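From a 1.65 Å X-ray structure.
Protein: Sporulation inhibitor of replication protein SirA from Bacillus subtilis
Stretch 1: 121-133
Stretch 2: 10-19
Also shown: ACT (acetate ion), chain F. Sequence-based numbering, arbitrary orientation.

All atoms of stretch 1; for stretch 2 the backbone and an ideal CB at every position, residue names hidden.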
# COMPACT_ATOMS: atom_id res chain seq x y z
N PHE A 121 -18.89 -12.33 -1.60
CA PHE A 121 -18.30 -11.08 -1.14
C PHE A 121 -17.51 -10.37 -2.25
O PHE A 121 -17.61 -9.15 -2.40
CB PHE A 121 -17.45 -11.33 0.09
CG PHE A 121 -18.25 -11.74 1.32
CD1 PHE A 121 -19.23 -10.93 1.83
CD2 PHE A 121 -17.95 -12.90 2.00
CE1 PHE A 121 -19.97 -11.26 2.95
CE2 PHE A 121 -18.68 -13.26 3.13
CZ PHE A 121 -19.68 -12.43 3.59
N PHE A 122 -16.75 -11.12 -3.02
CA PHE A 122 -15.92 -10.55 -4.08
C PHE A 122 -16.82 -9.88 -5.11
O PHE A 122 -16.43 -8.87 -5.69
CB PHE A 122 -15.03 -11.56 -4.82
CG PHE A 122 -13.90 -12.17 -3.99
CD1 PHE A 122 -13.38 -11.53 -2.89
CD2 PHE A 122 -13.26 -13.34 -4.43
CE1 PHE A 122 -12.36 -12.09 -2.15
CE2 PHE A 122 -12.23 -13.90 -3.70
CZ PHE A 122 -11.73 -13.23 -2.59
N GLU A 123 -17.98 -10.45 -5.38
CA GLU A 123 -18.90 -9.85 -6.36
C GLU A 123 -19.42 -8.48 -5.84
O GLU A 123 -19.52 -7.53 -6.62
CB GLU A 123 -20.10 -10.75 -6.60
CG GLU A 123 -20.89 -10.35 -7.81
CD GLU A 123 -20.25 -10.78 -9.15
OE1 GLU A 123 -20.94 -10.64 -10.18
OE2 GLU A 123 -19.08 -11.24 -9.23
N VAL A 124 -19.71 -8.34 -4.55
CA VAL A 124 -20.12 -7.04 -4.02
C VAL A 124 -18.94 -6.03 -4.19
O VAL A 124 -19.11 -4.94 -4.72
CB VAL A 124 -20.52 -7.17 -2.56
CG1 VAL A 124 -20.74 -5.82 -1.90
CG2 VAL A 124 -21.77 -8.05 -2.43
N LEU A 125 -17.77 -6.44 -3.80
CA LEU A 125 -16.56 -5.61 -3.86
C LEU A 125 -16.24 -5.14 -5.29
O LEU A 125 -16.00 -3.97 -5.51
CB LEU A 125 -15.34 -6.37 -3.27
CG LEU A 125 -15.43 -6.58 -1.74
CD1 LEU A 125 -14.30 -7.49 -1.30
CD2 LEU A 125 -15.34 -5.31 -0.99
N ARG A 126 -16.30 -6.04 -6.25
CA ARG A 126 -15.92 -5.72 -7.60
C ARG A 126 -16.94 -4.77 -8.23
O ARG A 126 -16.58 -4.05 -9.14
CB ARG A 126 -15.63 -6.96 -8.44
CG ARG A 126 -16.85 -7.69 -8.96
CD ARG A 126 -16.45 -9.05 -9.51
NE ARG A 126 -17.59 -9.56 -10.27
CZ ARG A 126 -17.60 -9.80 -11.58
NH1 ARG A 126 -16.52 -9.63 -12.36
NH2 ARG A 126 -18.71 -10.24 -12.13
N LYS A 127 -18.18 -4.76 -7.74
CA LYS A 127 -19.15 -3.78 -8.22
C LYS A 127 -19.04 -2.40 -7.53
O LYS A 127 -19.56 -1.40 -7.98
CB LYS A 127 -20.56 -4.38 -8.06
CG LYS A 127 -20.80 -5.57 -9.00
CD LYS A 127 -22.13 -6.21 -8.69
CE LYS A 127 -22.41 -7.44 -9.54
NZ LYS A 127 -23.40 -8.39 -8.92
N VAL A 128 -18.35 -2.35 -6.41
CA VAL A 128 -18.07 -1.11 -5.74
C VAL A 128 -16.87 -0.42 -6.36
O VAL A 128 -16.89 0.81 -6.54
CB VAL A 128 -17.84 -1.37 -4.26
CG1 VAL A 128 -17.23 -0.15 -3.54
CG2 VAL A 128 -19.17 -1.76 -3.61
N SER A 129 -15.82 -1.18 -6.67
CA SER A 129 -14.62 -0.59 -7.29
C SER A 129 -13.82 -1.63 -8.02
O SER A 129 -13.74 -2.76 -7.53
CB SER A 129 -13.74 0.01 -6.18
OG SER A 129 -12.48 0.46 -6.67
N PRO A 130 -13.07 -1.24 -9.05
CA PRO A 130 -12.11 -2.15 -9.72
C PRO A 130 -10.75 -2.26 -9.01
O PRO A 130 -9.88 -3.05 -9.43
CB PRO A 130 -11.93 -1.50 -11.09
CG PRO A 130 -12.11 -0.06 -10.85
CD PRO A 130 -13.18 0.05 -9.78
N CYS A 131 -10.59 -1.52 -7.91
CA CYS A 131 -9.29 -1.37 -7.28
C CYS A 131 -9.03 -2.22 -6.05
O CYS A 131 -8.04 -1.93 -5.30
CB CYS A 131 -9.12 0.10 -6.86
SG CYS A 131 -9.08 1.18 -8.33
N PHE A 132 -9.87 -3.24 -5.79
CA PHE A 132 -9.58 -4.13 -4.65
C PHE A 132 -8.56 -5.17 -5.08
O PHE A 132 -8.72 -5.86 -6.07
CB PHE A 132 -10.84 -4.81 -4.14
CG PHE A 132 -11.78 -3.90 -3.37
CD1 PHE A 132 -11.46 -3.51 -2.07
CD2 PHE A 132 -12.94 -3.43 -3.96
CE1 PHE A 132 -12.33 -2.70 -1.38
CE2 PHE A 132 -13.81 -2.57 -3.27
CZ PHE A 132 -13.50 -2.21 -1.98
N LEU A 133 -7.50 -5.26 -4.30
CA LEU A 133 -6.47 -6.30 -4.40
C LEU A 133 -6.60 -7.30 -3.26
O LEU A 133 -6.48 -6.93 -2.09
CB LEU A 133 -5.12 -5.62 -4.34
CG LEU A 133 -3.90 -6.51 -4.59
CD1 LEU A 133 -3.85 -6.94 -6.08
CD2 LEU A 133 -2.62 -5.73 -4.24
N UNK A 10 -7.97 -17.55 3.31
CA UNK A 10 -7.89 -16.37 4.18
C UNK A 10 -7.31 -15.25 3.36
O UNK A 10 -6.12 -15.29 2.98
CB UNK A 10 -7.05 -16.63 5.43
N UNK A 11 -8.15 -14.28 3.00
CA UNK A 11 -7.71 -13.17 2.13
C UNK A 11 -7.64 -11.88 2.94
O UNK A 11 -8.54 -11.58 3.78
CB UNK A 11 -8.65 -13.00 0.94
N UNK A 12 -6.58 -11.11 2.69
CA UNK A 12 -6.49 -9.72 3.10
C UNK A 12 -6.71 -8.89 1.83
O UNK A 12 -6.03 -9.12 0.81
CB UNK A 12 -5.15 -9.41 3.77
N UNK A 13 -7.69 -8.00 1.89
CA UNK A 13 -8.14 -7.26 0.71
C UNK A 13 -8.04 -5.78 1.01
O UNK A 13 -8.51 -5.30 2.05
CB UNK A 13 -9.57 -7.64 0.32
N UNK A 14 -7.29 -5.08 0.14
CA UNK A 14 -7.13 -3.61 0.27
C UNK A 14 -7.63 -2.90 -0.98
O UNK A 14 -7.63 -3.46 -2.07
CB UNK A 14 -5.67 -3.24 0.52
N UNK A 15 -8.09 -1.66 -0.77
CA UNK A 15 -8.55 -0.78 -1.82
C UNK A 15 -7.35 0.10 -2.22
O UNK A 15 -6.93 0.99 -1.45
CB UNK A 15 -9.75 0.05 -1.37
N UNK A 16 -6.75 -0.22 -3.35
CA UNK A 16 -5.48 0.41 -3.78
C UNK A 16 -5.80 1.73 -4.50
O UNK A 16 -6.74 1.83 -5.29
CB UNK A 16 -4.68 -0.52 -4.69
N UNK A 17 -5.02 2.78 -4.20
CA UNK A 17 -5.16 4.01 -4.93
C UNK A 17 -4.78 3.83 -6.37
O UNK A 17 -3.80 3.12 -6.74
CB UNK A 17 -4.31 5.11 -4.29
N UNK A 18 -5.57 4.49 -7.22
CA UNK A 18 -5.37 4.48 -8.65
C UNK A 18 -3.92 4.73 -9.11
O UNK A 18 -3.41 4.03 -9.97
CB UNK A 18 -6.29 5.53 -9.27
N UNK A 19 -3.24 5.68 -8.48
CA UNK A 19 -1.91 6.01 -8.92
C UNK A 19 -0.97 4.82 -8.77
O UNK A 19 -0.10 4.58 -9.59
CB UNK A 19 -1.38 7.21 -8.14
C ACT F . -3.70 -17.70 9.06
O ACT F . -4.38 -17.65 8.01
OXT ACT F . -3.66 -16.73 9.88
CH3 ACT F . -2.89 -18.94 9.37

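Position 10 has extended backbone angles, and its ideal CB finds nothing of the helix-and-strand segment within 5.5 Å. Stretch 1 sets no demand here, but the acetate lies near enough to favour a side chain with a donor. The residue is His10, whose ND1 gives a hydrogen bond to acetate O at 2.7 Å, with the ion at the ring edge, near its plane.

At position 11 CA-to-CB points toward stretch 1, and the ideal CB sits 4.7 Å from Phe122 CZ. An aromatic ring or a large aliphatic chain would suit this apolar neighbour. Tyr11 is found, with chi1 in the m well. The edge of the Phe122 ring meets the face of the Tyr11 ring, the centroids 5.0 Å apart and the planes at 75°, so that ring hydrogens of one point into the pi cloud of the other; Phe122 CZ and Tyr11 CE2 approach to 3.8 Å.

Position 12 points away, and stretch 1 leaves its choice almost free; a strand-favouring residue would do, and it is Tyr12.

At position 13 the ideal CB points sideways, 4.0 Å from Leu133 O, with Leu125 CD1 5.0 Å and Phe132 CD1 5.1 Å from that CB. The space suits a small or beta-branched side chain such as valine, threonine or alanine. Thr13 places its methyl among these neighbours: CG2 is 4.0 Å from Phe132 CB and 4.4 Å from Leu125 CD1. Its CA makes a CA-H...O contact of 3.3 Å with Leu133 O.

Position 14 pairs with Leu133 in antiparallel register, and its backbone does the work: its N donates to Leu133 O at 3.0 Å, and Leu133 N donates to its O at 2.9 Å. Because the main chain makes these bonds, many side chains would fit, beta-formers best. The residue found here, Tyr14, lies on the same sheet face as Leu133, and its hydroxyl is satisfied elsewhere in the structure.

Position 15 faces Phe132 across a non-hydrogen-bonded pair, the ideal CB only 3.8 Å from Phe132 CE1. A medium-sized apolar chain, such as leucine, isoleucine or methionine, could cover that ring. Leu15 does so: CD1 lies 3.8 Å from the ring centroid, 7° off the normal, a CH-pi contact. The same methyl is 3.7 Å from Cys131 CB and 3.6 Å from Ser129 OG.

At position 16 the CB points sideways. Cys131 O, 3.7 Å from the ideal CB, already accepts from the backbone N here at 2.9 Å, and Leu133 CB is 5.1 Å from that CB, so an apolar chain suits, valine, leucine or isoleucine. Ile16 packs CG1 against Leu133 CB at 3.8 Å.

Position 17 points away from stretch 1, just before a helix, and a polar residue would serve, often Ser, Thr, Asp or Asn at an N-cap; it is Lys17, whose NZ is hydrogen-bonded elsewhere in the structure.

Position 18 has helical angles and a sideways CB 5.3 Å from Cys131 SG, so a flexible chain could reach the sulphur. Glu18 does, its CD 4.1 Å from Cys131 SG. Position 19, also helical, is out of reach and unconstrained here; it is Glu19.

Stretch 2, residues 10-19: HYYTYLIKEE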
# COMPACT_ATOMS: atom_id res chain seq x y z
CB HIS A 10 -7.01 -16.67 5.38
CG HIS A 10 -6.95 -15.57 6.40
ND1 HIS A 10 -6.16 -15.63 7.54
CD2 HIS A 10 -7.67 -14.43 6.51
CE1 HIS A 10 -6.39 -14.54 8.27
NE2 HIS A 10 -7.30 -13.81 7.66
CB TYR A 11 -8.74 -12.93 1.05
CG TYR A 11 -9.05 -14.07 0.19
CD1 TYR A 11 -8.28 -14.37 -0.90
CD2 TYR A 11 -10.15 -14.91 0.50
CE1 TYR A 11 -8.60 -15.45 -1.71
CE2 TYR A 11 -10.49 -15.94 -0.30
CZ TYR A 11 -9.73 -16.23 -1.39
OH TYR A 11 -10.16 -17.31 -2.16
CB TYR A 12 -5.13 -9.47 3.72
CG TYR A 12 -4.93 -10.17 5.01
CD1 TYR A 12 -4.54 -11.47 5.04
CD2 TYR A 12 -5.10 -9.53 6.21
CE1 TYR A 12 -4.31 -12.14 6.25
CE2 TYR A 12 -4.90 -10.16 7.39
CZ TYR A 12 -4.48 -11.48 7.42
OH TYR A 12 -4.33 -12.07 8.70
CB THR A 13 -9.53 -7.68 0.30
OG1 THR A 13 -9.58 -9.10 0.09
CG2 THR A 13 -9.96 -7.03 -0.99
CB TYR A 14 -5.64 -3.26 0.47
CG TYR A 14 -5.08 -3.62 1.82
CD1 TYR A 14 -4.62 -4.92 2.10
CD2 TYR A 14 -4.93 -2.66 2.79
CE1 TYR A 14 -4.05 -5.23 3.32
CE2 TYR A 14 -4.36 -2.96 4.04
CZ TYR A 14 -3.94 -4.25 4.30
OH TYR A 14 -3.40 -4.55 5.49
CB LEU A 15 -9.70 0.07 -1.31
CG LEU A 15 -10.39 0.92 -2.35
CD1 LEU A 15 -10.78 0.12 -3.57
CD2 LEU A 15 -11.58 1.65 -1.76
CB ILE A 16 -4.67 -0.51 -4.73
CG1 ILE A 16 -4.47 -1.91 -4.15
CG2 ILE A 16 -3.33 0.14 -5.12
CD1 ILE A 16 -3.82 -1.93 -2.80
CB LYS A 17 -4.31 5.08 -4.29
CG LYS A 17 -4.80 5.60 -2.94
CD LYS A 17 -3.92 6.71 -2.41
CE LYS A 17 -4.42 7.36 -1.13
NZ LYS A 17 -3.40 8.36 -0.70
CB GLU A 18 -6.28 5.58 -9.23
CG GLU A 18 -7.74 5.15 -9.34
CD GLU A 18 -8.63 5.29 -8.10
OE1 GLU A 18 -8.12 5.38 -6.97
OE2 GLU A 18 -9.89 5.26 -8.28
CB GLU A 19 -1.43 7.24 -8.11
CG GLU A 19 -0.01 7.64 -8.31
CD GLU A 19 0.33 8.90 -7.52
OE1 GLU A 19 -0.17 9.08 -6.36
OE2 GLU A 19 1.12 9.72 -8.08
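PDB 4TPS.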